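Oxysterol-binding protein homolog 3 (Saccharomyces cerevisiae, PDB 4IC4) carries lipids in a hydrophobic pocket and transfers them between membranes without vesicles, in a transport coupled to phosphoinositides. Local coordinates at residues L106-L116 / G211-N219. Numbering follows the deposited sequence.
Sequences LSIYRDKTRTL and GERYMEPVN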
# COMPACT_ATOMS: atom_id res chain seq x y z
N LEU A 106 -8.84 1.46 0.80
CA LEU A 106 -9.37 1.29 2.16
C LEU A 106 -10.05 -0.05 2.36
O LEU A 106 -10.08 -0.59 3.46
CB LEU A 106 -10.37 2.40 2.49
CG LEU A 106 -9.80 3.81 2.63
CD1 LEU A 106 -10.96 4.81 2.67
CD2 LEU A 106 -8.97 3.90 3.90
N SER A 107 -10.59 -0.60 1.27
CA SER A 107 -11.31 -1.87 1.32
C SER A 107 -10.54 -3.07 1.86
O SER A 107 -11.16 -4.07 2.24
CB SER A 107 -11.87 -2.21 -0.07
OG SER A 107 -10.83 -2.45 -1.00
N ILE A 108 -9.22 -3.00 1.89
CA ILE A 108 -8.46 -4.14 2.39
C ILE A 108 -8.68 -4.34 3.89
O ILE A 108 -8.33 -5.37 4.44
CB ILE A 108 -6.93 -4.02 2.12
CG1 ILE A 108 -6.33 -2.82 2.85
CG2 ILE A 108 -6.68 -3.94 0.61
CD1 ILE A 108 -4.81 -2.76 2.78
N TYR A 109 -9.27 -3.34 4.54
CA TYR A 109 -9.53 -3.41 5.97
C TYR A 109 -10.98 -3.75 6.28
O TYR A 109 -11.41 -3.63 7.43
CB TYR A 109 -9.15 -2.09 6.63
CG TYR A 109 -7.70 -1.73 6.46
CD1 TYR A 109 -6.70 -2.53 7.01
CD2 TYR A 109 -7.31 -0.62 5.70
CE1 TYR A 109 -5.35 -2.23 6.82
CE2 TYR A 109 -5.96 -0.31 5.51
CZ TYR A 109 -4.99 -1.13 6.07
OH TYR A 109 -3.65 -0.87 5.88
N ARG A 110 -11.73 -4.19 5.27
CA ARG A 110 -13.13 -4.52 5.51
C ARG A 110 -13.28 -5.66 6.51
O ARG A 110 -14.19 -5.65 7.34
CB ARG A 110 -13.87 -4.82 4.20
CG ARG A 110 -13.35 -5.95 3.32
CD ARG A 110 -14.13 -5.88 2.01
NE ARG A 110 -13.88 -6.93 1.02
CZ ARG A 110 -12.82 -6.98 0.23
NH1 ARG A 110 -11.86 -6.07 0.31
NH2 ARG A 110 -12.74 -7.93 -0.70
N ASP A 111 -12.39 -6.65 6.42
CA ASP A 111 -12.43 -7.74 7.39
C ASP A 111 -11.52 -7.24 8.51
O ASP A 111 -10.31 -7.10 8.33
CB ASP A 111 -11.85 -9.04 6.81
CG ASP A 111 -11.96 -10.20 7.78
OD1 ASP A 111 -11.70 -9.99 8.98
OD2 ASP A 111 -12.30 -11.32 7.34
N LYS A 112 -12.12 -6.95 9.66
CA LYS A 112 -11.39 -6.44 10.81
C LYS A 112 -10.14 -7.23 11.18
O LYS A 112 -9.25 -6.70 11.84
CB LYS A 112 -12.33 -6.34 12.02
CG LYS A 112 -13.43 -5.31 11.84
CD LYS A 112 -14.37 -5.28 13.03
CE LYS A 112 -15.46 -4.23 12.84
NZ LYS A 112 -16.43 -4.22 13.97
N THR A 113 -10.08 -8.49 10.77
CA THR A 113 -8.93 -9.32 11.08
C THR A 113 -7.64 -8.67 10.57
O THR A 113 -6.59 -8.76 11.20
CB THR A 113 -9.07 -10.73 10.46
OG1 THR A 113 -10.31 -11.31 10.87
CG2 THR A 113 -7.92 -11.63 10.90
N ARG A 114 -7.73 -8.00 9.43
CA ARG A 114 -6.57 -7.35 8.82
C ARG A 114 -5.94 -6.28 9.71
O ARG A 114 -4.75 -5.98 9.59
CB ARG A 114 -6.96 -6.73 7.46
CG ARG A 114 -5.78 -6.24 6.61
CD ARG A 114 -4.98 -7.41 6.06
NE ARG A 114 -3.68 -6.99 5.53
CZ ARG A 114 -3.45 -6.59 4.28
NH1 ARG A 114 -4.43 -6.54 3.39
NH2 ARG A 114 -2.23 -6.22 3.93
N THR A 115 -6.73 -5.70 10.61
CA THR A 115 -6.21 -4.65 11.48
C THR A 115 -5.46 -5.16 12.72
O THR A 115 -4.91 -4.36 13.48
CB THR A 115 -7.34 -3.71 11.96
OG1 THR A 115 -8.20 -4.42 12.86
CG2 THR A 115 -8.15 -3.20 10.77
N LEU A 116 -5.41 -6.48 12.90
CA LEU A 116 -4.74 -7.08 14.06
C LEU A 116 -3.21 -7.09 13.99
O LEU A 116 -2.55 -7.01 15.02
CB LEU A 116 -5.25 -8.51 14.26
CG LEU A 116 -6.73 -8.66 14.62
CD1 LEU A 116 -7.13 -10.12 14.49
CD2 LEU A 116 -6.96 -8.16 16.03
N GLY A 211 -12.03 -5.52 23.20
CA GLY A 211 -12.94 -5.74 22.09
C GLY A 211 -12.19 -6.07 20.82
O GLY A 211 -10.98 -6.31 20.84
N GLU A 212 -12.91 -6.07 19.70
CA GLU A 212 -12.31 -6.38 18.41
C GLU A 212 -11.79 -5.11 17.75
O GLU A 212 -12.56 -4.20 17.42
CB GLU A 212 -13.34 -7.06 17.51
CG GLU A 212 -12.78 -7.52 16.17
CD GLU A 212 -13.76 -8.38 15.39
OE1 GLU A 212 -14.16 -9.45 15.91
OE2 GLU A 212 -14.14 -7.99 14.27
N ARG A 213 -10.47 -5.05 17.57
CA ARG A 213 -9.83 -3.90 16.94
C ARG A 213 -10.33 -3.74 15.51
O ARG A 213 -10.69 -4.71 14.86
CB ARG A 213 -8.31 -4.09 16.94
CG ARG A 213 -7.68 -4.13 18.32
CD ARG A 213 -6.27 -4.70 18.27
NE ARG A 213 -5.44 -4.05 17.27
CZ ARG A 213 -4.17 -4.37 17.02
NH1 ARG A 213 -3.59 -5.34 17.71
NH2 ARG A 213 -3.50 -3.73 16.07
N TYR A 214 -10.34 -2.50 15.03
CA TYR A 214 -10.77 -2.22 13.66
C TYR A 214 -10.29 -0.85 13.22
O TYR A 214 -9.86 -0.03 14.03
CB TYR A 214 -12.30 -2.31 13.54
CG TYR A 214 -13.07 -1.22 14.25
CD1 TYR A 214 -13.29 0.02 13.64
CD2 TYR A 214 -13.60 -1.43 15.52
CE1 TYR A 214 -14.01 1.02 14.28
CE2 TYR A 214 -14.32 -0.43 16.18
CZ TYR A 214 -14.52 0.79 15.55
OH TYR A 214 -15.23 1.77 16.20
N MET A 215 -10.35 -0.61 11.91
CA MET A 215 -9.92 0.66 11.35
C MET A 215 -11.03 1.31 10.54
O MET A 215 -11.89 0.62 9.99
CB MET A 215 -8.71 0.46 10.45
CG MET A 215 -7.42 0.21 11.19
SD MET A 215 -6.07 -0.21 10.07
CE MET A 215 -5.93 1.31 9.12
N GLU A 216 -11.01 2.63 10.48
CA GLU A 216 -12.00 3.37 9.72
C GLU A 216 -11.41 4.70 9.28
O GLU A 216 -10.60 5.30 9.99
CB GLU A 216 -13.26 3.60 10.56
CG GLU A 216 -13.11 4.63 11.67
CD GLU A 216 -14.36 4.79 12.51
OE1 GLU A 216 -14.47 5.81 13.23
OE2 GLU A 216 -15.24 3.90 12.47
N PRO A 217 -11.79 5.18 8.09
CA PRO A 217 -11.27 6.45 7.60
C PRO A 217 -12.00 7.58 8.33
O PRO A 217 -13.12 7.39 8.81
CB PRO A 217 -11.61 6.41 6.11
CG PRO A 217 -12.90 5.65 6.10
CD PRO A 217 -12.63 4.52 7.07
N VAL A 218 -11.36 8.74 8.41
CA VAL A 218 -11.97 9.88 9.09
C VAL A 218 -11.76 11.17 8.30
O VAL A 218 -10.95 11.22 7.37
CB VAL A 218 -11.39 10.08 10.51
CG1 VAL A 218 -11.73 8.89 11.38
CG2 VAL A 218 -9.88 10.27 10.44
N ASN A 219 -12.49 12.20 8.69
CA ASN A 219 -12.39 13.50 8.04
C ASN A 219 -12.70 13.45 6.55
O ASN A 219 -13.66 12.80 6.14
CB ASN A 219 -10.99 14.08 8.28
CG ASN A 219 -10.74 14.41 9.74
OD1 ASN A 219 -9.60 14.64 10.15
ND2 ASN A 219 -11.80 14.43 10.54
O HOH W 1 -11.68 -2.09 9.74
O HOH W 2 -9.82 -7.49 14.58
O HOH W 3 -15.14 -4.32 16.55
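Met215 lies over one face of the Tyr109 ring. Its SD is 4.0 Å from the ring centroid, 17° off the normal, and its CE also sits above the ring in a CH-pi contact. The bend at chi3 (63°) folds the methyl back over the ring. Ile108 CG1 covers the opposite face, so the phenol is sandwiched. Thr115 CG2 packs against Met215 CG at 3.5 Å, the two side chains running past each other in opposite directions. Thr115 OG1 donates to Lys112 O (2.7 Å) in its carbonyl plane. This bond holds the threonine rotation (chi1 69°) that places CG2 against Met215. Lys112 O also accepts from Thr115 N. Farther along, Leu106 CD1 meets Pro217 CB.

The extended Lys112 chain runs beside Tyr214, where Lys112 CG is 3.6 Å from Tyr214 CB, and crosses Glu212 at about a right angle. Its NZ stays 4.4 Å from Glu212 OE2, beyond a salt bridge, and is tied to Glu212 O through a water. A second water links Tyr109 O with Met215 N.

The Arg213 guanidinium lays one face over Leu116 CA, and its NH2 is 3.0 Å from Thr115 O at a poor angle for bonding. Replacing Arg213 by alanine takes away the guanidinium, and Leu116 would probably lose the flat group packed over it and the carbonyls of Thr115 and Leu116 their nearby positive charge.

Behind this layer, Asp111 OD1 accepts from Thr113 N in an Asx turn, shaping the start of the 3-10 turn 112-115. The end of the Arg114 side chain leads off to salt bridges with Glu67 and Glu77. Strand 214-225 pairs with strand 203-206 in the curled antiparallel wall. The contact thus packs the loop between helix 94-104 and strand 118-120 against the barrel of the OSBP-related domain, with Arg213 about 7 Å from the phosphoinositide-binding Lys118, side chain to side chain.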